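MHC class I antigen (Anolis carolinensis, PDB 7CPO) probably presents peptides on the cell surface to T cells, holding them in a groove of two helices over a beta sheet, in complex with beta2-microglobulin. Local coordinates at residues A[7-12]-A[24-29]; A[96-101]-A[116-121]. All coordinates share one frame; numbering follows the deposited sequence.

Contact 1: residues A[7-12]-A[24-29]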
loop_
_atom_site.group_PDB
_atom_site.type_symbol
_atom_site.label_atom_id
_atom_site.label_comp_id
_atom_site.label_asym_id
_atom_site.label_seq_id
_atom_site.Cartn_x
_atom_site.Cartn_y
_atom_site.Cartn_z
ATOM N N MET A 7 0.049 13.241 3.853
ATOM C CA MET A 7 0.694 13.156 2.549
ATOM C C MET A 7 1.972 12.344 2.709
ATOM O O MET A 7 2.771 12.613 3.613
ATOM C CB MET A 7 1.020 14.537 1.989
ATOM C CG MET A 7 1.657 14.449 0.617
ATOM S SD MET A 7 2.222 16.030 0.019
ATOM C CE MET A 7 3.777 16.224 0.870
ATOM N N ARG A 8 2.170 11.366 1.833
ATOM C CA ARG A 8 3.173 10.333 2.046
ATOM C C ARG A 8 3.861 10.026 0.720
ATOM O O ARG A 8 3.175 9.730 -0.265
ATOM C CB ARG A 8 2.503 9.063 2.614
ATOM C CG ARG A 8 2.213 9.073 4.148
ATOM C CD ARG A 8 0.918 8.355 4.600
ATOM N NE ARG A 8 0.696 7.080 3.922
ATOM C CZ ARG A 8 -0.361 6.823 3.144
ATOM N NH1 ARG A 8 -1.291 7.757 2.959
ATOM N NH2 ARG A 8 -0.493 5.643 2.534
ATOM N N TYR A 9 5.202 10.079 0.693
ATOM C CA TYR A 9 5.996 9.655 -0.460
ATOM C C TYR A 9 6.772 8.369 -0.167
ATOM O O TYR A 9 7.312 8.185 0.928
ATOM C CB TYR A 9 6.978 10.749 -0.895
ATOM C CG TYR A 9 6.277 11.881 -1.593
ATOM C CD1 TYR A 9 5.859 11.748 -2.914
ATOM C CD2 TYR A 9 6.009 13.073 -0.935
ATOM C CE1 TYR A 9 5.193 12.784 -3.567
ATOM C CE2 TYR A 9 5.341 14.117 -1.569
ATOM C CZ TYR A 9 4.935 13.960 -2.888
ATOM O OH TYR A 9 4.282 14.982 -3.543
ATOM N N PHE A 10 6.848 7.487 -1.161
ATOM C CA PHE A 10 7.517 6.201 -1.010
ATOM C C PHE A 10 8.441 5.989 -2.198
ATOM O O PHE A 10 7.977 5.874 -3.341
ATOM C CB PHE A 10 6.511 5.049 -0.928
ATOM C CG PHE A 10 5.532 5.163 0.192
ATOM C CD1 PHE A 10 5.778 4.527 1.408
ATOM C CD2 PHE A 10 4.340 5.868 0.019
ATOM C CE1 PHE A 10 4.846 4.598 2.457
ATOM C CE2 PHE A 10 3.414 5.953 1.051
ATOM C CZ PHE A 10 3.661 5.304 2.284
ATOM N N VAL A 11 9.738 5.892 -1.923
ATOM C CA VAL A 11 10.761 5.827 -2.949
ATOM C C VAL A 11 11.559 4.547 -2.759
ATOM O O VAL A 11 11.999 4.253 -1.642
ATOM C CB VAL A 11 11.670 7.064 -2.882
ATOM C CG1 VAL A 11 12.527 7.138 -4.091
ATOM C CG2 VAL A 11 10.811 8.311 -2.753
ATOM N N THR A 12 11.778 3.810 -3.853
ATOM C CA THR A 12 12.407 2.491 -3.816
ATOM C C THR A 12 13.454 2.386 -4.908
ATOM O O THR A 12 13.163 2.633 -6.085
ATOM C CB THR A 12 11.392 1.349 -4.015
ATOM O OG1 THR A 12 10.466 1.320 -2.934
ATOM C CG2 THR A 12 12.100 0.031 -4.075
ATOM N N PHE A 24 13.780 1.732 -10.030
ATOM C CA PHE A 24 13.290 2.928 -9.327
ATOM C C PHE A 24 11.783 3.090 -9.311
ATOM O O PHE A 24 11.132 2.947 -10.335
ATOM C CB PHE A 24 13.878 4.203 -9.920
ATOM C CG PHE A 24 13.868 5.367 -8.965
ATOM C CD1 PHE A 24 14.524 5.274 -7.742
ATOM C CD2 PHE A 24 13.208 6.551 -9.283
ATOM C CE1 PHE A 24 14.533 6.345 -6.844
ATOM C CE2 PHE A 24 13.212 7.624 -8.394
ATOM C CZ PHE A 24 13.881 7.515 -7.166
ATOM N N SER A 25 11.246 3.437 -8.138
ATOM C CA SER A 25 9.821 3.681 -7.934
ATOM C C SER A 25 9.625 4.840 -6.952
ATOM O O SER A 25 10.342 4.935 -5.952
ATOM C CB SER A 25 9.145 2.408 -7.413
ATOM O OG SER A 25 7.738 2.502 -7.480
ATOM N N TYR A 26 8.641 5.706 -7.227
ATOM C CA TYR A 26 8.436 6.948 -6.468
ATOM C C TYR A 26 6.947 7.263 -6.497
ATOM O O TYR A 26 6.443 7.718 -7.524
ATOM C CB TYR A 26 9.233 8.100 -7.082
ATOM C CG TYR A 26 9.658 9.253 -6.175
ATOM C CD1 TYR A 26 10.930 9.825 -6.310
ATOM C CD2 TYR A 26 8.801 9.795 -5.212
ATOM C CE1 TYR A 26 11.349 10.892 -5.502
ATOM C CE2 TYR A 26 9.221 10.865 -4.399
ATOM C CZ TYR A 26 10.501 11.396 -4.555
ATOM O OH TYR A 26 10.935 12.430 -3.758
ATOM N N VAL A 27 6.246 7.065 -5.387
ATOM C CA VAL A 27 4.790 7.175 -5.363
ATOM C C VAL A 27 4.352 8.148 -4.269
ATOM O O VAL A 27 4.880 8.135 -3.151
ATOM C CB VAL A 27 4.125 5.792 -5.153
ATOM C CG1 VAL A 27 2.637 5.905 -5.341
ATOM C CG2 VAL A 27 4.669 4.776 -6.130
ATOM N N GLY A 28 3.355 8.965 -4.584
ATOM C CA GLY A 28 2.814 9.941 -3.652
ATOM C C GLY A 28 1.374 9.599 -3.307
ATOM O O GLY A 28 0.587 9.236 -4.184
ATOM N N TYR A 29 1.044 9.717 -2.019
ATOM C CA TYR A 29 -0.295 9.450 -1.508
ATOM C C TYR A 29 -0.828 10.622 -0.693
ATOM O O TYR A 29 -0.088 11.299 0.039
ATOM C CB TYR A 29 -0.328 8.200 -0.612
ATOM C CG TYR A 29 -0.146 6.890 -1.338
ATOM C CD1 TYR A 29 -1.251 6.070 -1.657
ATOM C CD2 TYR A 29 1.126 6.451 -1.699
ATOM C CE1 TYR A 29 -1.070 4.859 -2.323
ATOM C CE2 TYR A 29 1.310 5.239 -2.359
ATOM C CZ TYR A 29 0.213 4.454 -2.664
ATOM O OH TYR A 29 0.414 3.266 -3.311
#

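Contact 2: residues A[96-101]-A[116-121]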
loop_
_atom_site.group_PDB
_atom_site.type_symbol
_atom_site.label_atom_id
_atom_site.label_comp_id
_atom_site.label_asym_id
_atom_site.label_seq_id
_atom_site.Cartn_x
_atom_site.Cartn_y
_atom_site.Cartn_z
ATOM N N THR A 96 18.668 -3.084 -1.774
ATOM C CA THR A 96 17.524 -2.188 -1.831
ATOM C C THR A 96 17.765 -0.948 -0.976
ATOM O O THR A 96 18.291 -1.041 0.131
ATOM C CB THR A 96 16.267 -2.902 -1.353
ATOM O OG1 THR A 96 16.056 -4.046 -2.175
ATOM C CG2 THR A 96 15.053 -2.000 -1.501
ATOM N N PHE A 97 17.366 0.208 -1.488
ATOM C CA PHE A 97 17.331 1.434 -0.704
ATOM C C PHE A 97 15.934 2.040 -0.779
ATOM O O PHE A 97 15.381 2.190 -1.870
ATOM C CB PHE A 97 18.366 2.427 -1.200
ATOM C CG PHE A 97 18.671 3.498 -0.215
ATOM C CD1 PHE A 97 19.463 3.229 0.890
ATOM C CD2 PHE A 97 18.151 4.773 -0.376
ATOM C CE1 PHE A 97 19.748 4.231 1.822
ATOM C CE2 PHE A 97 18.429 5.768 0.542
ATOM C CZ PHE A 97 19.232 5.500 1.641
ATOM N N GLN A 98 15.363 2.373 0.378
ATOM C CA GLN A 98 14.004 2.890 0.467
ATOM C C GLN A 98 13.990 4.168 1.295
ATOM O O GLN A 98 14.765 4.328 2.239
ATOM C CB GLN A 98 13.040 1.895 1.112
ATOM C CG GLN A 98 12.580 0.715 0.264
ATOM C CD GLN A 98 11.993 -0.391 1.150
ATOM O OE1 GLN A 98 12.735 -1.126 1.805
ATOM N NE2 GLN A 98 10.656 -0.496 1.185
ATOM N N TRP A 99 13.087 5.070 0.931
ATOM C CA TRP A 99 12.948 6.368 1.570
ATOM C C TRP A 99 11.463 6.627 1.727
ATOM O O TRP A 99 10.726 6.552 0.740
ATOM C CB TRP A 99 13.604 7.450 0.710
ATOM C CG TRP A 99 13.533 8.900 1.164
ATOM C CD1 TRP A 99 13.496 9.385 2.445
ATOM C CD2 TRP A 99 13.557 10.049 0.302
ATOM N NE1 TRP A 99 13.480 10.773 2.429
ATOM C CE2 TRP A 99 13.513 11.197 1.126
ATOM C CE3 TRP A 99 13.595 10.215 -1.089
ATOM C CZ2 TRP A 99 13.504 12.491 0.600
ATOM C CZ3 TRP A 99 13.590 11.511 -1.612
ATOM C CH2 TRP A 99 13.545 12.625 -0.768
ATOM N N MET A 100 11.012 6.886 2.952
ATOM C CA MET A 100 9.636 7.325 3.146
ATOM C C MET A 100 9.630 8.618 3.945
ATOM O O MET A 100 10.401 8.788 4.892
ATOM C CB MET A 100 8.741 6.241 3.825
ATOM C CG MET A 100 9.263 5.663 5.117
ATOM S SD MET A 100 8.283 4.248 5.718
ATOM C CE MET A 100 6.730 5.044 6.141
ATOM N N TYR A 101 8.773 9.538 3.536
ATOM C CA TYR A 101 8.651 10.790 4.250
ATOM C C TYR A 101 7.269 11.354 4.012
ATOM O O TYR A 101 6.625 11.062 2.999
ATOM C CB TYR A 101 9.719 11.802 3.826
ATOM C CG TYR A 101 9.687 12.250 2.385
ATOM C CD1 TYR A 101 9.104 13.461 2.023
ATOM C CD2 TYR A 101 10.285 11.492 1.395
ATOM C CE1 TYR A 101 9.104 13.894 0.713
ATOM C CE2 TYR A 101 10.294 11.912 0.093
ATOM C CZ TYR A 101 9.701 13.120 -0.250
ATOM O OH TYR A 101 9.707 13.537 -1.572
ATOM N N GLN A 116 12.633 8.911 6.747
ATOM C CA GLN A 116 13.279 7.656 7.111
ATOM C C GLN A 116 13.823 6.947 5.882
ATOM O O GLN A 116 13.228 6.996 4.800
ATOM C CB GLN A 116 12.304 6.710 7.824
ATOM C CG GLN A 116 11.557 7.344 8.977
ATOM C CD GLN A 116 10.523 6.413 9.576
ATOM O OE1 GLN A 116 9.335 6.711 9.564
ATOM N NE2 GLN A 116 10.972 5.276 10.099
ATOM N N TYR A 117 14.938 6.243 6.078
ATOM C CA TYR A 117 15.606 5.467 5.044
ATOM C C TYR A 117 15.851 4.050 5.537
ATOM O O TYR A 117 16.174 3.847 6.711
ATOM C CB TYR A 117 16.947 6.063 4.684
ATOM C CG TYR A 117 16.947 7.454 4.085
ATOM C CD1 TYR A 117 16.679 7.660 2.729
ATOM C CD2 TYR A 117 17.288 8.555 4.861
ATOM C CE1 TYR A 117 16.736 8.935 2.166
ATOM C CE2 TYR A 117 17.341 9.831 4.310
ATOM C CZ TYR A 117 17.071 10.013 2.962
ATOM O OH TYR A 117 17.118 11.277 2.434
ATOM N N ALA A 118 15.730 3.072 4.640
ATOM C CA ALA A 118 16.010 1.674 4.953
ATOM C C ALA A 118 16.946 1.066 3.917
ATOM O O ALA A 118 16.777 1.283 2.706
ATOM C CB ALA A 118 14.737 0.833 4.997
ATOM N N TYR A 119 17.903 0.266 4.389
ATOM C CA TYR A 119 18.776 -0.499 3.506
ATOM C C TYR A 119 18.429 -1.978 3.598
ATOM O O TYR A 119 18.369 -2.539 4.698
ATOM C CB TYR A 119 20.244 -0.280 3.865
ATOM C CG TYR A 119 21.213 -0.885 2.881
ATOM C CD1 TYR A 119 21.100 -0.623 1.519
ATOM C CD2 TYR A 119 22.264 -1.687 3.313
ATOM C CE1 TYR A 119 21.999 -1.151 0.619
ATOM C CE2 TYR A 119 23.168 -2.222 2.422
ATOM C CZ TYR A 119 23.036 -1.953 1.078
ATOM O OH TYR A 119 23.940 -2.480 0.183
ATOM N N ASP A 120 18.200 -2.604 2.450
ATOM C CA ASP A 120 17.819 -4.016 2.394
ATOM C C ASP A 120 16.678 -4.339 3.358
ATOM O O ASP A 120 16.680 -5.383 4.020
ATOM C CB ASP A 120 19.020 -4.920 2.681
ATOM C CG ASP A 120 20.044 -4.883 1.586
ATOM O OD1 ASP A 120 19.635 -4.725 0.421
ATOM O OD2 ASP A 120 21.250 -5.016 1.880
ATOM N N GLY A 121 15.711 -3.424 3.466
ATOM C CA GLY A 121 14.498 -3.675 4.238
ATOM C C GLY A 121 14.608 -3.509 5.744
ATOM O O GLY A 121 13.624 -3.774 6.451
HETATM O O HOH W 1 15.206 -0.999 1.661
#

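Contact 1: residues A[7-12]-A[24-29]
Val11 and Tyr26 face each other on the groove side of two antiparallel strands, 7-12 and 24-29, which form a hairpin in the floor of the MHC class I peptide-binding groove. Val11 suits this place because its two methyls serve two rings at once. Its CB lies 4.0 Å from Ser25 O, where the strand backbones run side by side. From there CG1, anti to the backbone N (chi1 -168°), reaches Phe24 and touches CZ of that ring at 3.4 Å. CG2 goes the other way and sits over the face of Tyr26, 3.4 Å from the ring centroid and 10° off the normal, a well-centred CH-pi contact. CD1 of Tyr9 meets the same Tyr26 ring at its edge, 3.8 Å from CE2. Gly28 has no side chain, and the Tyr9 ring lies directly against its backbone, CD1 3.6 Å from the glycine CA.

The other side of the sheet carries Arg8, Phe10 and Tyr29. CE2 of Phe10 comes within 3.6 Å of Tyr29 CD2, the two rings turned nearly perpendicular, and the Arg8 guanidinium lays one face on Tyr29 CB. On this side Phe10 also meets Phe56 of beta2-microglobulin edge-to-face. Between the two layers three hydrogen-bonded pairs, Arg8-Tyr29, Phe10-Val27 and Thr12-Ser25, each exchange two backbone bonds, such as Thr12 N to Ser25 O at 2.8 Å.

These pairs satisfy their backbone N and O across the contact, while Tyr9, Val11, Tyr26 and Gly28 bond to neighbouring strands. Tyr9 and Tyr26 supply ring surface and a hydroxyl together: Tyr9 OH bonds the bound peptide's backbone, Tyr26 OH bonds Tyr101 and His73. The chemistry implies a floor apolar in its packing yet polar at these two hydroxyls.

Contact 2: residues A[96-101]-A[116-121]
Trp99 and Tyr117 lie side by side on an antiparallel hairpin of the MHC class I groove floor, and with Phe97 they make an aromatic cluster on its peptide-facing side. The Tyr117 ring forms an offset stack on the five-membered ring of Trp99, with centroids 4.2 Å apart and planes at 17°. Tyr117 CE1 does the closest touching, 3.3 Å from Trp99 CD1, while Tyr101 CD2 touches the opposite face of the indole near its rim. Both project from a non-hydrogen-bonded pair to the same side; Trp99 CG is anti to the backbone N (chi1 178°), Tyr117 CG anti to the carbonyl carbon, and the rings run alongside. Phe97 approaches obliquely, its CE2 3.4 Å from Tyr117 CD1 and the planes 31° apart. Broad flat residues suit this floor: all three also pack on an apolar side chain of the bound peptide, and Tyr117 OH bonds Tyr115.

The reverse side carries Gln98, Met100, Gln116 and small Ala118, all packed on beta2-microglobulin, whose Trp60 O accepts a bond from Gln98 NE2. A water there links Ala118 O and Gly121 N.

Beyond the last bridge the chain turns at Asp120 and Gly121; glycine easily adopts the positive phi found at Gly121. Asp120 suits the turn through its carboxylate: OD2 bonds His95 ND1. It grips Thr96 twice: its backbone N donates to Thr96 O at 2.8 Å, and its OD1 accepts from Thr96 N at 2.9 Å, nearly along the carboxylate C-O axis.

In sequence the hairpin of contact 1 comes first and that of contact 2 follows it; their centres are 11 Å apart in one eight-stranded antiparallel sheet, all within the alpha 1 and alpha 2 region. Strands 5-14 and 96-105 are neighbours there, so the two hairpins meet in mid-sheet: Tyr9 N lies 2.9 Å from Tyr101 O, a probable backbone hydrogen bond. Helices 62-87 and 152-176 lie over the same side of this sheet. Side by side, the contacts form the central part of the floor, whose upper side holds the bound peptide, while its underside rests on beta2-microglobulin.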